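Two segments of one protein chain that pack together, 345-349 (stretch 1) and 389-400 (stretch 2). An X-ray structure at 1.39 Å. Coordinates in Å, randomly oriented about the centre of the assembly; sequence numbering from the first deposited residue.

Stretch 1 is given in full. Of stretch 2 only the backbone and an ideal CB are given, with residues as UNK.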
# COMPACT_ATOMS: atom_id res chain seq x y z
N GLN A 345 -15.93 0.84 -13.62
CA GLN A 345 -17.19 0.14 -13.38
C GLN A 345 -17.40 -0.02 -11.89
O GLN A 345 -16.58 -0.66 -11.22
CB GLN A 345 -17.11 -1.23 -14.03
CG GLN A 345 -18.36 -2.07 -13.91
CD GLN A 345 -18.43 -3.13 -14.99
OE1 GLN A 345 -18.65 -2.82 -16.16
NE2 GLN A 345 -18.22 -4.38 -14.61
N PRO A 346 -18.47 0.53 -11.33
CA PRO A 346 -18.81 0.22 -9.93
C PRO A 346 -18.91 -1.28 -9.73
O PRO A 346 -19.49 -1.99 -10.56
CB PRO A 346 -20.16 0.92 -9.73
CG PRO A 346 -20.14 2.04 -10.74
CD PRO A 346 -19.42 1.48 -11.94
N SER A 347 -18.31 -1.78 -8.65
CA SER A 347 -18.25 -3.21 -8.41
C SER A 347 -18.17 -3.47 -6.91
O SER A 347 -18.08 -2.55 -6.09
CB SER A 347 -17.11 -3.84 -9.22
OG SER A 347 -15.85 -3.33 -8.82
N LEU A 348 -18.21 -4.75 -6.55
CA LEU A 348 -18.38 -5.17 -5.16
C LEU A 348 -17.07 -5.35 -4.40
O LEU A 348 -17.03 -5.13 -3.19
CB LEU A 348 -19.17 -6.47 -5.11
CG LEU A 348 -20.64 -6.33 -5.52
CD1 LEU A 348 -21.23 -7.67 -5.93
CD2 LEU A 348 -21.44 -5.74 -4.38
N ILE A 349 -15.99 -5.74 -5.09
CA ILE A 349 -14.75 -6.18 -4.45
C ILE A 349 -13.69 -5.10 -4.62
O ILE A 349 -13.31 -4.77 -5.76
CB ILE A 349 -14.26 -7.51 -5.03
CG1 ILE A 349 -15.36 -8.58 -4.92
CG2 ILE A 349 -12.96 -7.95 -4.35
CD1 ILE A 349 -15.79 -8.87 -3.48
N UNK A 389 -24.14 1.32 2.64
CA UNK A 389 -23.09 2.20 2.13
C UNK A 389 -22.77 1.88 0.68
O UNK A 389 -22.64 2.78 -0.17
CB UNK A 389 -21.83 2.08 2.98
N UNK A 390 -22.64 0.59 0.37
CA UNK A 390 -22.31 0.20 -1.00
C UNK A 390 -23.41 0.60 -1.97
O UNK A 390 -23.13 1.07 -3.08
CB UNK A 390 -22.07 -1.31 -1.08
N UNK A 391 -24.68 0.43 -1.58
CA UNK A 391 -25.74 0.82 -2.49
C UNK A 391 -25.79 2.33 -2.67
O UNK A 391 -25.97 2.83 -3.78
CB UNK A 391 -27.09 0.30 -1.98
N UNK A 392 -25.63 3.08 -1.57
CA UNK A 392 -25.76 4.53 -1.63
C UNK A 392 -24.68 5.14 -2.51
O UNK A 392 -24.96 5.99 -3.37
CB UNK A 392 -25.70 5.13 -0.22
N UNK A 393 -23.42 4.73 -2.32
CA UNK A 393 -22.31 5.40 -2.99
C UNK A 393 -21.85 4.74 -4.28
O UNK A 393 -21.38 5.44 -5.18
CB UNK A 393 -21.12 5.49 -2.03
N UNK A 394 -21.94 3.41 -4.40
CA UNK A 394 -21.51 2.73 -5.61
C UNK A 394 -22.65 2.20 -6.46
O UNK A 394 -22.40 1.76 -7.59
CB UNK A 394 -20.58 1.57 -5.24
N UNK A 395 -23.89 2.24 -5.97
CA UNK A 395 -25.05 1.76 -6.73
C UNK A 395 -24.93 0.28 -7.08
O UNK A 395 -25.30 -0.16 -8.17
CB UNK A 395 -25.22 2.58 -8.01
N UNK A 396 -24.40 -0.51 -6.15
CA UNK A 396 -24.33 -1.96 -6.28
C UNK A 396 -25.05 -2.59 -5.10
O UNK A 396 -25.12 -2.00 -4.01
CB UNK A 396 -22.88 -2.44 -6.36
N UNK A 397 -25.61 -3.78 -5.33
CA UNK A 397 -26.45 -4.48 -4.35
C UNK A 397 -25.71 -5.74 -3.93
O UNK A 397 -25.70 -6.74 -4.65
CB UNK A 397 -27.83 -4.81 -4.92
N UNK A 398 -25.09 -5.68 -2.75
CA UNK A 398 -24.31 -6.78 -2.18
C UNK A 398 -25.16 -8.04 -2.08
O UNK A 398 -26.20 -8.03 -1.41
CB UNK A 398 -23.77 -6.40 -0.80
N UNK A 399 -24.74 -9.16 -2.71
CA UNK A 399 -25.60 -10.35 -2.77
C UNK A 399 -25.41 -11.31 -1.61
O UNK A 399 -26.32 -12.09 -1.29
CB UNK A 399 -25.35 -11.10 -4.08
N UNK A 400 -24.24 -11.29 -0.98
CA UNK A 400 -23.96 -12.11 0.19
C UNK A 400 -22.79 -11.49 0.93
O UNK A 400 -22.16 -10.54 0.45
CB UNK A 400 -23.66 -13.56 -0.20

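Position 389 lies in helix, and its ideal CB has nothing of stretch 1 within 5.5 Å. Almost any helix-compatible residue would do; the deposited one is Tyr-389, whose ring stays out of reach.

At position 390 CA-to-CB points toward stretch 1, yet the ideal CB again finds nothing within 5.5 Å. A short side chain would leave that gap unfilled, so a long one is favoured: leucine, methionine or an aromatic, the last also able to meet the carbonyls of Ser-347 and Leu-348. The residue is Tyr-390. Its CE2 comes 3.4 Å from Leu-348 O and 4.1 Å from Ser-347 O, the latter at the ring edge and near its plane, where the slightly positive ring hydrogens suit an oxygen. The hydroxyl does its bonding elsewhere in the structure.

Positions 391, 392 and 393 are helical and beyond the reach of stretch 1, which therefore sets no demand on them. They are Arg-391, Gln-392 and Tyr-393.

Position 394 points toward stretch 1, its ideal CB 4.6 Å from Pro-346 CB and 4.9 Å from Ser-347 O. That is room for a medium apolar side chain such as leucine, isoleucine or methionine; a charge would find no partner in the proline. Leu-394, with chi1 m and chi2 t, brings CD2 to 4.3 Å from Pro-346 CB and CD1 to 3.9 Å from Ser-347 O. The backbone packs more tightly still, Leu-394 O lying 3.2 Å from Pro-346 CB.

Position 395 is the first to leave helical phi/psi, at phi 61° and psi 38°. Glycine is the easiest choice for positive phi, with asparagine a common second. The deposited residue is His-395, which takes up this left-handed conformation, less usual for a residue with a CB but allowed. Its CA-to-CB bond points sideways, and its side chain makes no contact with stretch 1; its N closes a weak hydrogen bond to Arg-391 O at 3.1 Å.

Position 396 is extended, at phi -123° and psi 151°, and points toward stretch 1. Its ideal CB stands 4.1 Å from Leu-348 CD2 and 4.8 Å from Ser-347 O, between proline and leucine side chains. A compact, beta-branched apolar residue suits both backbone and space: valine or isoleucine. Val-396 uses its two methyls separately, CG2 3.8 Å from Leu-348 CD2 and CG1 4.1 Å from Pro-346 CB.

Position 397 points away, so a polar residue fits. Glu-397 makes a long, charge-only salt bridge, its OE2 3.8 Å from Arg-391 NE, back along the same stretch.

Position 398 points sideways, but its ideal CB is 4.3 Å from Leu-348 CD2; alanine, valine or isoleucine would suit. Val-398 places CG2 3.7 Å from that same CD2 of Leu-348, which thus touches both valines.

At position 399 CA-to-CB points sideways and the ideal CB has nothing of stretch 1 within 5.5 Å, so the demand is loose; phi -90° suits many residues, proline among them, and an apolar one could meet Leu-348. Pro-399 sets its CD 3.7 Å from Leu-348 CD1.

Position 400 is out of reach and free in this contact; it is Asn-400. With no hydrogen bond between the stretches, the rule is apolar fit around Pro-346 and Leu-348.

Stretch 2, residues 389-400: YYRQYLHVEVPN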
# COMPACT_ATOMS: atom_id res chain seq x y z
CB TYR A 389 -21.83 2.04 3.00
CG TYR A 389 -21.69 3.02 4.15
CD1 TYR A 389 -21.33 4.34 3.92
CD2 TYR A 389 -21.89 2.62 5.47
CE1 TYR A 389 -21.19 5.24 4.97
CE2 TYR A 389 -21.76 3.52 6.52
CZ TYR A 389 -21.41 4.83 6.26
OH TYR A 389 -21.27 5.72 7.30
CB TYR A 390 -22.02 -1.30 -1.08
CG TYR A 390 -20.54 -1.58 -1.00
CD1 TYR A 390 -19.86 -1.43 0.20
CD2 TYR A 390 -19.82 -1.96 -2.12
CE1 TYR A 390 -18.49 -1.68 0.28
CE2 TYR A 390 -18.45 -2.20 -2.06
CZ TYR A 390 -17.79 -2.07 -0.84
OH TYR A 390 -16.42 -2.31 -0.76
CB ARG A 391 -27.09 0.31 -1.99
CG ARG A 391 -28.22 0.63 -2.93
CD ARG A 391 -29.37 -0.30 -2.70
NE ARG A 391 -30.41 -0.14 -3.70
CZ ARG A 391 -31.56 -0.80 -3.66
NH1 ARG A 391 -31.79 -1.65 -2.66
NH2 ARG A 391 -32.48 -0.62 -4.60
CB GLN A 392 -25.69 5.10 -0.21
CG GLN A 392 -25.67 6.62 -0.17
CD GLN A 392 -25.58 7.17 1.24
OE1 GLN A 392 -25.68 6.43 2.22
NE2 GLN A 392 -25.38 8.48 1.34
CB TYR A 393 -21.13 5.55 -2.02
CG TYR A 393 -21.43 6.54 -0.91
CD1 TYR A 393 -21.61 7.89 -1.19
CD2 TYR A 393 -21.57 6.11 0.40
CE1 TYR A 393 -21.90 8.79 -0.17
CE2 TYR A 393 -21.85 7.00 1.42
CZ TYR A 393 -22.02 8.34 1.12
OH TYR A 393 -22.31 9.24 2.12
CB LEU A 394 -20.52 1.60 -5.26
CG LEU A 394 -19.09 2.06 -4.95
CD1 LEU A 394 -18.26 0.95 -4.33
CD2 LEU A 394 -18.42 2.58 -6.22
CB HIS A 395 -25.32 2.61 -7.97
CG HIS A 395 -25.35 4.08 -7.70
ND1 HIS A 395 -26.24 4.66 -6.82
CD2 HIS A 395 -24.58 5.09 -8.17
CE1 HIS A 395 -26.03 5.96 -6.77
NE2 HIS A 395 -25.03 6.25 -7.58
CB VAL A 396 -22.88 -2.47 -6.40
CG1 VAL A 396 -22.25 -1.91 -7.68
CG2 VAL A 396 -22.08 -2.06 -5.18
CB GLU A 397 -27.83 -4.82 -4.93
CG GLU A 397 -28.69 -3.61 -5.23
CD GLU A 397 -28.18 -2.83 -6.42
OE1 GLU A 397 -27.94 -3.45 -7.48
OE2 GLU A 397 -28.00 -1.60 -6.28
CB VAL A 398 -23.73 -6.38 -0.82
CG1 VAL A 398 -23.06 -7.58 -0.18
CG2 VAL A 398 -22.74 -5.24 -0.97
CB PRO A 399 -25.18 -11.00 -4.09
CG PRO A 399 -23.73 -10.64 -4.22
CD PRO A 399 -23.58 -9.27 -3.60
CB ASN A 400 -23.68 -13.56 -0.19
CG ASN A 400 -22.63 -13.68 -1.27
OD1 ASN A 400 -21.45 -13.43 -1.04
ND2 ASN A 400 -23.05 -14.06 -2.47
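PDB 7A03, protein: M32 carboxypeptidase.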